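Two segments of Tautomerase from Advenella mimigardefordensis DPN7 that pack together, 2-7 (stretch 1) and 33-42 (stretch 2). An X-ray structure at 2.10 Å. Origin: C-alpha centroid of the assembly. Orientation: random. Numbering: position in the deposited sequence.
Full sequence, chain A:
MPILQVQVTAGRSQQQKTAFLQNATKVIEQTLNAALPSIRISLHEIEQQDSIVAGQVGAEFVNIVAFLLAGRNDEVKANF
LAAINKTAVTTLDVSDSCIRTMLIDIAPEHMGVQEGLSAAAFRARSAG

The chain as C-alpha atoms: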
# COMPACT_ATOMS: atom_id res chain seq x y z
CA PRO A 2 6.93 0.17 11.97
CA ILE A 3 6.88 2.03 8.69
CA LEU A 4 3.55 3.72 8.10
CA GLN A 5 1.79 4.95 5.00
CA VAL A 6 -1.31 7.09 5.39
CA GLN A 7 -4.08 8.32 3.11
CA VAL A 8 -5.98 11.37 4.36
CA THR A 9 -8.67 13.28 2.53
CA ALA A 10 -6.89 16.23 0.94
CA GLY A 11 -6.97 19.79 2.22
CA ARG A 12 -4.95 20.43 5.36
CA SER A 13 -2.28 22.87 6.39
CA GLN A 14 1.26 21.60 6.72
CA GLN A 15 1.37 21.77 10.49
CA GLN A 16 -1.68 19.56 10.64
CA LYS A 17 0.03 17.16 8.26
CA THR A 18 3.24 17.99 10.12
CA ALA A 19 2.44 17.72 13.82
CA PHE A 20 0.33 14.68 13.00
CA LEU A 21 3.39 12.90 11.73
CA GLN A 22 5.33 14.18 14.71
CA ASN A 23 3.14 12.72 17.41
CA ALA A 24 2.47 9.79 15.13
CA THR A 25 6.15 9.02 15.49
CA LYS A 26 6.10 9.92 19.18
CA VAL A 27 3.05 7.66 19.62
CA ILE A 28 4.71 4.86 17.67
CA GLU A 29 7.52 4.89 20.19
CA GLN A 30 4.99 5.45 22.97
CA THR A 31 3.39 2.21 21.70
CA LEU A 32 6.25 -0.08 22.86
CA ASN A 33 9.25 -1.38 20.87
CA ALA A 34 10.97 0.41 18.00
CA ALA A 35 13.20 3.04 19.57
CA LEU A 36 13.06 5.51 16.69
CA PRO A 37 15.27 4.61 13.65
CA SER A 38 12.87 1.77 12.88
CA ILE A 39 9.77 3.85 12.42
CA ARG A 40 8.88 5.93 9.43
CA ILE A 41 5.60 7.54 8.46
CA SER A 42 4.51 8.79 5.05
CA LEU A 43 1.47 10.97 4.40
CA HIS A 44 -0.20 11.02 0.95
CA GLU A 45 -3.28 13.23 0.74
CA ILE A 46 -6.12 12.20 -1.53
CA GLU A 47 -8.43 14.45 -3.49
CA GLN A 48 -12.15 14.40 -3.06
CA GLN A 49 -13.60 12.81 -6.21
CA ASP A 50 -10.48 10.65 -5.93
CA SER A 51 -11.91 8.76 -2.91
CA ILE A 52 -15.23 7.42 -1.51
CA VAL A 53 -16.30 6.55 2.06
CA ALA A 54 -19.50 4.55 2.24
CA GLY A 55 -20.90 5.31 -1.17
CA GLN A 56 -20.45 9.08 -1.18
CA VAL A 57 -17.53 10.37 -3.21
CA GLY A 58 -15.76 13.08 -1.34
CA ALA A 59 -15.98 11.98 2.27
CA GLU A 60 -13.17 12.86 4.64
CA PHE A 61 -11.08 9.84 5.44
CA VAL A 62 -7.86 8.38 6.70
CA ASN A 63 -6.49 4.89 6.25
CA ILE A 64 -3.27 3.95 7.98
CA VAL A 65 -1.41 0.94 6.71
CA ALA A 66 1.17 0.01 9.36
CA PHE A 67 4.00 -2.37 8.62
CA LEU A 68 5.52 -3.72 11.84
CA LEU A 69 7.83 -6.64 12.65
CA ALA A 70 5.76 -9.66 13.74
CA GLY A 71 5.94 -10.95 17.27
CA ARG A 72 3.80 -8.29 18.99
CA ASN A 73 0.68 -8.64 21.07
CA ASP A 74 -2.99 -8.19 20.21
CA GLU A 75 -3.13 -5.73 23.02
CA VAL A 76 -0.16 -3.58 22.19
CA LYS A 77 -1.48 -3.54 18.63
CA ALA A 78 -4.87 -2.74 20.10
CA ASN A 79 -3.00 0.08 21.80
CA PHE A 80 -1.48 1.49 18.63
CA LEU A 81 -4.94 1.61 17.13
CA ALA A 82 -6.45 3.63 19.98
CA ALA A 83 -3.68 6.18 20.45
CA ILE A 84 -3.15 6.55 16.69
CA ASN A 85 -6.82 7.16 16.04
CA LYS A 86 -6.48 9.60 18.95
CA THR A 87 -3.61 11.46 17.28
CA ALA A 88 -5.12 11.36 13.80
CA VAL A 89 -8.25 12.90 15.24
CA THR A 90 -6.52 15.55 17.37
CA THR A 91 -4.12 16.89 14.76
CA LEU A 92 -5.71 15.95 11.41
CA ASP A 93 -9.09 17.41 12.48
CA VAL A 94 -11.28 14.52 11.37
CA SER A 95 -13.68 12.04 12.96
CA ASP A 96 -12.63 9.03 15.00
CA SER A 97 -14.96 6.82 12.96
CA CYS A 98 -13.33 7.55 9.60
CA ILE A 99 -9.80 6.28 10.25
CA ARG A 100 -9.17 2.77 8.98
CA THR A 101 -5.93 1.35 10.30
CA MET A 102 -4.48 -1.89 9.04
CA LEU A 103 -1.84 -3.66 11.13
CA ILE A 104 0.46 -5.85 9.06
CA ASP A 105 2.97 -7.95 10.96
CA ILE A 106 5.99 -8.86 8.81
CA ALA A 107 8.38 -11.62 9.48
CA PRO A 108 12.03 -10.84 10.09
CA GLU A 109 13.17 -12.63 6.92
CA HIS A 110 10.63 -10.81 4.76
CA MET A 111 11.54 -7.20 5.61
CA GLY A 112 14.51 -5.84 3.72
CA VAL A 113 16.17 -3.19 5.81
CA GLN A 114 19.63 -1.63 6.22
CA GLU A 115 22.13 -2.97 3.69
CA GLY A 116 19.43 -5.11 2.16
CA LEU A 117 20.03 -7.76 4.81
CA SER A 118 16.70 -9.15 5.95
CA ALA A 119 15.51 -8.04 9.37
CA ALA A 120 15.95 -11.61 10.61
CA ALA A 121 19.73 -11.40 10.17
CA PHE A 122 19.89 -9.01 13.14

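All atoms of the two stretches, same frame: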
# COMPACT_ATOMS: atom_id res chain seq x y z
N PRO A 2 8.09 0.38 12.83
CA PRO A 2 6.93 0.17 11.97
C PRO A 2 6.76 1.25 10.93
O PRO A 2 6.33 2.35 11.26
CB PRO A 2 5.76 0.21 12.95
CG PRO A 2 6.33 0.03 14.24
CD PRO A 2 7.71 0.54 14.23
N ILE A 3 7.09 0.99 9.68
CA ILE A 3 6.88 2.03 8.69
C ILE A 3 5.39 2.19 8.45
O ILE A 3 4.62 1.23 8.52
CB ILE A 3 7.64 1.70 7.40
CG1 ILE A 3 6.80 0.85 6.49
CG2 ILE A 3 8.89 0.95 7.74
CD1 ILE A 3 7.45 0.59 5.22
N LEU A 4 4.96 3.41 8.21
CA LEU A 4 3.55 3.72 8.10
C LEU A 4 3.34 4.48 6.81
O LEU A 4 4.18 5.29 6.41
CB LEU A 4 3.05 4.55 9.27
CG LEU A 4 2.37 3.79 10.41
CD1 LEU A 4 3.37 3.03 11.27
CD2 LEU A 4 1.64 4.79 11.26
N GLN A 5 2.25 4.16 6.13
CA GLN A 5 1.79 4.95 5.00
C GLN A 5 0.35 5.29 5.31
O GLN A 5 -0.37 4.48 5.89
CB GLN A 5 1.90 4.18 3.66
CG GLN A 5 3.26 3.59 3.41
CD GLN A 5 3.41 3.02 2.02
OE1 GLN A 5 2.44 2.90 1.27
NE2 GLN A 5 4.65 2.68 1.65
N VAL A 6 -0.05 6.50 4.93
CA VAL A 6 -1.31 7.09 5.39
C VAL A 6 -1.98 7.80 4.24
O VAL A 6 -1.35 8.62 3.56
CB VAL A 6 -1.10 8.09 6.54
CG1 VAL A 6 -2.41 8.40 7.20
CG2 VAL A 6 -0.08 7.57 7.54
N GLN A 7 -3.27 7.54 4.03
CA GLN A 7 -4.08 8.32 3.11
C GLN A 7 -5.07 9.15 3.92
O GLN A 7 -5.86 8.60 4.68
CB GLN A 7 -4.82 7.43 2.12
CG GLN A 7 -3.92 6.86 1.06
CD GLN A 7 -4.61 5.83 0.16
OE1 GLN A 7 -5.81 5.57 0.28
NE2 GLN A 7 -3.83 5.24 -0.75
N ASN A 33 8.30 -0.92 21.88
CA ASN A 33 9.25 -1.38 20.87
C ASN A 33 9.49 -0.33 19.80
O ASN A 33 8.77 0.67 19.72
CB ASN A 33 8.80 -2.67 20.19
CG ASN A 33 8.91 -3.87 21.08
OD1 ASN A 33 10.00 -4.25 21.52
ND2 ASN A 33 7.77 -4.51 21.35
N ALA A 34 10.49 -0.58 18.96
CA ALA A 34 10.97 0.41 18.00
C ALA A 34 11.40 1.67 18.75
O ALA A 34 10.56 2.47 19.17
CB ALA A 34 9.89 0.73 16.96
N ALA A 35 12.70 1.82 18.95
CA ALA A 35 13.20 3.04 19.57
C ALA A 35 12.72 4.23 18.76
O ALA A 35 11.73 4.89 19.11
CB ALA A 35 14.73 3.03 19.64
N LEU A 36 13.43 4.50 17.66
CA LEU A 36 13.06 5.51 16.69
C LEU A 36 13.50 5.06 15.29
O LEU A 36 12.64 4.85 14.44
CB LEU A 36 13.65 6.87 17.07
CG LEU A 36 12.75 8.07 16.85
CD1 LEU A 36 11.33 7.69 17.05
CD2 LEU A 36 13.12 9.16 17.82
N PRO A 37 14.81 4.80 15.04
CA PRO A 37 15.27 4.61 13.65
C PRO A 37 14.49 3.60 12.84
O PRO A 37 14.64 3.52 11.62
CB PRO A 37 16.72 4.13 13.83
CG PRO A 37 17.12 4.61 15.16
CD PRO A 37 15.90 4.57 16.00
N SER A 38 13.66 2.81 13.52
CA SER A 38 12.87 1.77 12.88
C SER A 38 11.59 2.31 12.27
O SER A 38 11.09 1.78 11.28
CB SER A 38 12.53 0.70 13.90
OG SER A 38 12.23 1.32 15.15
N ILE A 39 11.06 3.33 12.84
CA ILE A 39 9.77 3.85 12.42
C ILE A 39 9.98 4.83 11.30
O ILE A 39 10.97 5.57 11.27
CB ILE A 39 9.05 4.52 13.60
CG1 ILE A 39 9.17 3.63 14.85
CG2 ILE A 39 7.62 4.83 13.20
CD1 ILE A 39 9.20 4.40 16.16
N ARG A 40 9.06 4.83 10.35
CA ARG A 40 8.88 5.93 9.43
C ARG A 40 7.39 6.11 9.24
O ARG A 40 6.60 5.23 9.57
CB ARG A 40 9.60 5.71 8.09
CG ARG A 40 9.81 4.26 7.72
CD ARG A 40 10.46 4.10 6.35
NE ARG A 40 11.91 4.22 6.43
CZ ARG A 40 12.74 4.18 5.39
NH1 ARG A 40 12.30 4.04 4.14
NH2 ARG A 40 14.04 4.31 5.59
N ILE A 41 7.00 7.27 8.74
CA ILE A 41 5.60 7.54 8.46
C ILE A 41 5.54 8.40 7.22
O ILE A 41 6.29 9.37 7.10
CB ILE A 41 4.90 8.26 9.62
CG1 ILE A 41 4.80 7.34 10.83
CG2 ILE A 41 3.53 8.70 9.20
CD1 ILE A 41 4.65 8.06 12.14
N SER A 42 4.65 8.05 6.30
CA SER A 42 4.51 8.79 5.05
C SER A 42 3.06 9.21 4.89
O SER A 42 2.17 8.37 4.95
CB SER A 42 4.95 7.94 3.88
OG SER A 42 3.84 7.26 3.31

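Neighbouring parallel strands place paired side chains on the same face of the sheet, so paired side chains come into contact beside one another. The N-terminal strand of this tautomerase and the strand beginning at Arg40 illustrate the principle. Their directions differ by 11°, and the backbone ladder is staggered, as parallel pairing requires: Ser42 N donates to Leu4 O (2.8 Å), while Leu4 N to Arg40 O (2.8 Å) and Val6 N to Ser42 O (2.9 Å) are weak, bent bonds. Each of these acceptors also receives a CA-H contact, from Ile41, Ile3 and Gln5 respectively.

Leu4 and Ile41 share one face. Leu4 has chi1 at -97°, between wells, and its CB lies 3.6 Å from CG1 of Ile41, which adopts the m, t rotamer; CG2 of Ile41 also reaches CG2 of Val6 (4.1 Å). On the other face, Ile3 (p, t) sets its CB 3.4 Å from CG of Arg40. Arg40 leaves the backbone with chi1 at 26°, outside any well, then extends through a t chi2, and its NH1 and NH2 are hydrogen-bonded elsewhere in the structure. Farther along that face Gln5 CB lies 3.7 Å from Ser42 OG; Ser42 has chi1 at 94°, off the wells, and its OG is hydrogen-bonded elsewhere in the structure. At the start of the first stretch, the ring of Pro2 packs against Ala34 and Ile39, its CD 3.5 Å from both Ala34 CB and Ile39 CG1.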